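Local coordinates for protein Sam-dependent methyltransferases (Streptomyces davawensis jcm 4913, PDB 4D7K) that catalyses the two S-adenosyl-methionine-dependent methylations that turn 8-amino-8-demethyl-D-riboflavin into the antibiotic roseoflavin, at the interface of chains A and B. Residues are numbered along the deposited sequence; one frame, centred on the assembly and turned at random. Chains: chain A/B, Sam-dependent methyltransferases.

Contact 1: the interface of chains A and B. Residues chain A 22, 25-26, 29, 69, 72-73; chain B 20, 294, 297, 300.
A:Val26 sits between two parts of chain B and turns one methyl to each. Its CG1 lies over one face of the B:Tyr20 ring in a CH-pi contact, displaced toward the rim, 3.5 Å above the plane. CG1 is 3.6 Å from the ring carbon CZ. The other methyl, CG2, branches off in a different direction and meets CG1 of B:Val297 at 4.0 Å. With CG1 of A:Val26 anti to the backbone N (chi1 170°), the two branches are split between these partners. No N or O of one chain comes within bonding reach of the other. The patch belongs to the homodimer interface of a cation-independent O-methyltransferase family member. Helix 13-35 of chain A, in the dimerisation domain, packs here against helix 293-305 of the chain B methyltransferase domain and against helix 13-35 of chain B.

B:Val297 pushes into a groove between helices 13-35 and 60-72 of chain A. Its CG2 turns to the end of helix 60-72 and lies 3.8 Å from the backbone O of A:Ala69. The same methyl comes near A:Gly72 and the backbone N of A:Ala73, where small residues probably let it approach the main chain.

The leucines on either side of B:Val297 extend the contact along helix 13-35. CD1 of B:Leu294 touches CG1 of A:Val22 at 3.8 Å, the two side chains crossing at about a right angle. B:Leu300 inserts CD2 between A:Lys25 and A:Val29, 3.7 Å from CB of A:Lys25 and from CG2 of A:Val29. The side chains of A:Val29 and B:Leu300 run past each other in opposite directions. CG of B:Leu300 is anti to the backbone N (chi1 175°), which carries its tip toward chain A.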
# COMPACT_ATOMS: atom_id res chain seq x y z
N VAL A 22 2.12 -6.92 1.12
CA VAL A 22 3.04 -6.99 -0.01
C VAL A 22 2.90 -5.79 -0.95
O VAL A 22 3.89 -5.19 -1.35
CB VAL A 22 2.82 -8.29 -0.81
CG1 VAL A 22 3.63 -8.28 -2.10
CG2 VAL A 22 3.17 -9.51 0.05
N LYS A 25 4.65 -2.69 0.25
CA LYS A 25 6.07 -2.67 -0.09
C LYS A 25 6.30 -2.32 -1.56
O LYS A 25 7.25 -1.62 -1.90
CB LYS A 25 6.71 -4.02 0.22
CG LYS A 25 6.58 -4.47 1.67
CD LYS A 25 7.01 -5.93 1.79
CE LYS A 25 6.41 -6.59 3.02
NZ LYS A 25 6.81 -5.90 4.28
N VAL A 26 5.45 -2.84 -2.44
CA VAL A 26 5.56 -2.54 -3.86
C VAL A 26 5.37 -1.04 -4.11
O VAL A 26 6.09 -0.44 -4.91
CB VAL A 26 4.55 -3.35 -4.69
CG1 VAL A 26 4.51 -2.86 -6.13
CG2 VAL A 26 4.89 -4.85 -4.65
N VAL A 29 8.48 0.72 -3.42
CA VAL A 29 9.46 0.40 -4.45
C VAL A 29 9.27 1.26 -5.69
O VAL A 29 10.23 1.78 -6.26
CB VAL A 29 9.39 -1.09 -4.83
CG1 VAL A 29 10.04 -1.35 -6.19
CG2 VAL A 29 10.03 -1.93 -3.75
N ALA A 69 14.01 -5.68 -6.96
CA ALA A 69 12.68 -5.67 -6.36
C ALA A 69 11.66 -5.09 -7.34
O ALA A 69 10.55 -5.60 -7.48
CB ALA A 69 12.68 -4.88 -5.04
N GLY A 72 10.83 -7.77 -9.70
CA GLY A 72 9.87 -8.69 -9.10
C GLY A 72 8.44 -8.17 -9.18
O GLY A 72 7.50 -8.95 -9.34
N ALA A 73 8.29 -6.86 -9.07
CA ALA A 73 6.97 -6.23 -9.12
C ALA A 73 6.54 -5.92 -10.55
O ALA A 73 5.51 -5.28 -10.76
CB ALA A 73 6.98 -4.96 -8.30
N TYR B 20 -2.49 -0.31 -7.20
CA TYR B 20 -1.51 -0.13 -6.12
C TYR B 20 -1.80 1.13 -5.32
O TYR B 20 -1.60 1.17 -4.11
CB TYR B 20 -0.08 -0.09 -6.67
CG TYR B 20 0.47 -1.44 -7.03
CD1 TYR B 20 0.53 -2.46 -6.09
CD2 TYR B 20 0.94 -1.70 -8.31
CE1 TYR B 20 1.04 -3.70 -6.41
CE2 TYR B 20 1.46 -2.94 -8.64
CZ TYR B 20 1.50 -3.93 -7.69
OH TYR B 20 2.01 -5.17 -8.02
N LEU B 294 8.27 -12.74 -5.79
CA LEU B 294 7.83 -12.28 -4.48
C LEU B 294 9.02 -12.12 -3.53
O LEU B 294 9.08 -11.19 -2.74
CB LEU B 294 6.80 -13.24 -3.89
CG LEU B 294 6.27 -12.91 -2.49
CD1 LEU B 294 5.67 -11.51 -2.44
CD2 LEU B 294 5.25 -13.95 -2.05
N VAL B 297 10.88 -8.86 -4.01
CA VAL B 297 10.15 -7.76 -3.40
C VAL B 297 10.35 -7.72 -1.88
O VAL B 297 10.55 -6.66 -1.31
CB VAL B 297 8.64 -7.86 -3.69
CG1 VAL B 297 7.87 -6.80 -2.92
CG2 VAL B 297 8.38 -7.73 -5.19
N LEU B 300 13.08 -5.97 0.20
CA LEU B 300 12.88 -4.58 0.59
C LEU B 300 12.85 -4.43 2.11
O LEU B 300 13.37 -3.45 2.65
CB LEU B 300 11.58 -4.04 -0.01
CG LEU B 300 11.23 -2.63 0.45
CD1 LEU B 300 12.30 -1.67 -0.01
CD2 LEU B 300 9.86 -2.21 -0.07

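Contact 2: the interface of chains A and B. Residues chain A 26, 30, 73-74, 89, 92; chain B 13, 16-17, 20.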
# COMPACT_ATOMS: atom_id res chain seq x y z
N VAL A 26 5.45 -2.84 -2.44
CA VAL A 26 5.56 -2.54 -3.86
C VAL A 26 5.37 -1.04 -4.11
O VAL A 26 6.09 -0.44 -4.91
CB VAL A 26 4.55 -3.35 -4.69
CG1 VAL A 26 4.51 -2.86 -6.13
CG2 VAL A 26 4.89 -4.85 -4.65
N LEU A 30 8.02 1.43 -6.10
CA LEU A 30 7.70 2.22 -7.28
C LEU A 30 7.95 3.71 -7.03
O LEU A 30 8.34 4.44 -7.95
CB LEU A 30 6.25 1.99 -7.70
CG LEU A 30 5.87 0.55 -8.06
CD1 LEU A 30 4.38 0.43 -8.28
CD2 LEU A 30 6.62 0.13 -9.30
N ALA A 73 8.29 -6.86 -9.07
CA ALA A 73 6.97 -6.23 -9.12
C ALA A 73 6.54 -5.92 -10.55
O ALA A 73 5.51 -5.28 -10.76
CB ALA A 73 6.98 -4.96 -8.30
N ASP A 74 7.33 -6.37 -11.53
CA ASP A 74 7.04 -6.22 -12.96
C ASP A 74 7.06 -4.78 -13.46
O ASP A 74 6.33 -4.44 -14.39
CB ASP A 74 5.68 -6.85 -13.31
CG ASP A 74 5.73 -8.36 -13.40
OD1 ASP A 74 6.07 -8.87 -14.48
OD2 ASP A 74 5.43 -9.03 -12.38
N MET A 89 4.93 -1.51 -17.15
CA MET A 89 4.45 -0.72 -16.03
C MET A 89 5.44 0.39 -15.66
O MET A 89 5.03 1.50 -15.31
CB MET A 89 4.18 -1.63 -14.82
CG MET A 89 3.26 -1.03 -13.77
SD MET A 89 2.79 -2.19 -12.46
CE MET A 89 4.34 -2.31 -11.57
N LEU A 92 5.22 3.61 -17.84
CA LEU A 92 4.20 4.60 -17.48
C LEU A 92 4.65 5.51 -16.34
O LEU A 92 3.97 6.48 -16.01
CB LEU A 92 2.90 3.90 -17.08
CG LEU A 92 2.21 3.05 -18.15
CD1 LEU A 92 0.99 2.35 -17.58
CD2 LEU A 92 1.84 3.91 -19.35
N ALA B 13 -1.05 -2.59 -17.58
CA ALA B 13 -0.13 -1.88 -16.69
C ALA B 13 -0.83 -0.72 -15.98
O ALA B 13 -0.63 -0.51 -14.79
CB ALA B 13 1.08 -1.39 -17.47
N ARG B 16 -2.91 -1.86 -13.13
CA ARG B 16 -2.11 -2.35 -12.01
C ARG B 16 -1.57 -1.19 -11.16
O ARG B 16 -1.57 -1.26 -9.94
CB ARG B 16 -0.96 -3.22 -12.52
CG ARG B 16 -1.41 -4.56 -13.09
CD ARG B 16 -0.23 -5.48 -13.31
NE ARG B 16 0.62 -5.53 -12.12
CZ ARG B 16 1.78 -6.17 -12.06
NH1 ARG B 16 2.23 -6.84 -13.11
NH2 ARG B 16 2.49 -6.16 -10.93
N LEU B 17 -1.11 -0.13 -11.82
CA LEU B 17 -0.63 1.06 -11.12
C LEU B 17 -1.74 1.72 -10.32
O LEU B 17 -1.56 2.07 -9.16
CB LEU B 17 -0.03 2.05 -12.10
CG LEU B 17 1.42 1.76 -12.51
CD1 LEU B 17 1.92 2.77 -13.53
CD2 LEU B 17 2.33 1.74 -11.28
N TYR B 20 -2.49 -0.31 -7.20
CA TYR B 20 -1.51 -0.13 -6.12
C TYR B 20 -1.80 1.13 -5.32
O TYR B 20 -1.60 1.17 -4.11
CB TYR B 20 -0.08 -0.09 -6.67
CG TYR B 20 0.47 -1.44 -7.03
CD1 TYR B 20 0.53 -2.46 -6.09
CD2 TYR B 20 0.94 -1.70 -8.31
CE1 TYR B 20 1.04 -3.70 -6.41
CE2 TYR B 20 1.46 -2.94 -8.64
CZ TYR B 20 1.50 -3.93 -7.69
OH TYR B 20 2.01 -5.17 -8.02
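A:Met89 lays its side chain across B:Leu17 and under the guanidinium of B:Arg16. Its CG meets CG of B:Leu17 at 3.6 Å, and the two side chains cross at an oblique angle. The sulphur SD lies against one face of the guanidinium, 3.9 Å above the plane and toward its rim. SD also touches CB of B:Arg16. The chain bends at its last torsion (chi3 72°), which folds the methyl CE back toward chain A. CE still lies 4.2 Å from the ring carbon CE2 of B:Tyr20.

B:Arg16 bends at chi3 (49°) and projects outward from its helix, where its NH2 meets the hydroxyl of B:Tyr20, one turn further on. NH2 donates a hydrogen bond of 3.1 Å to the phenol OH of B:Tyr20. The oxygen lies almost in the guanidinium plane, and the bond is fairly straight, 155° at the hydrogen. This link helps fix how both flat groups are turned. The same NH2 lies near the backbone O of A:Ala73, but its N-H points elsewhere and no hydrogen bond forms. A:Asp74 comes up to the guanidinium edge, with OD2 3.9 Å from NH1, a long salt bridge. The two planes are steeply inclined and A:Asp74 is poorly ordered, so this pairing is probably loose.

Further carbon contacts flank this group. CD1 of A:Leu30 reaches CD2 of B:Leu17 at 3.9 Å and the ring carbon CD2 of B:Tyr20, crossing the tyrosine at about a right angle. CB of B:Ala13 packs against CA of A:Met89 and against CD1 of A:Leu92, each at 3.7 Å.

The patch seats the N-terminal part of helix 13-35 of chain B on the dimerisation domain of chain A. Mainly apolar packing, with a loose salt bridge, helps hold the homodimer together.

The centres of the C-alpha atoms of contact 1 and contact 2 are about 9 Å apart, so they form neighbouring parts of one dimer interface. They share A:Val26, A:Ala73 and B:Tyr20. Helix 13-35 of both chains serves both contacts; helix 293-305 of chain B adds to contact 1. The dimerisation domain of chain A is thus held by two regions of chain B. Two-fold symmetry repeats both contacts with the chains exchanged. This mutual grip probably helps set how the methyltransferase domains sit in the dimer.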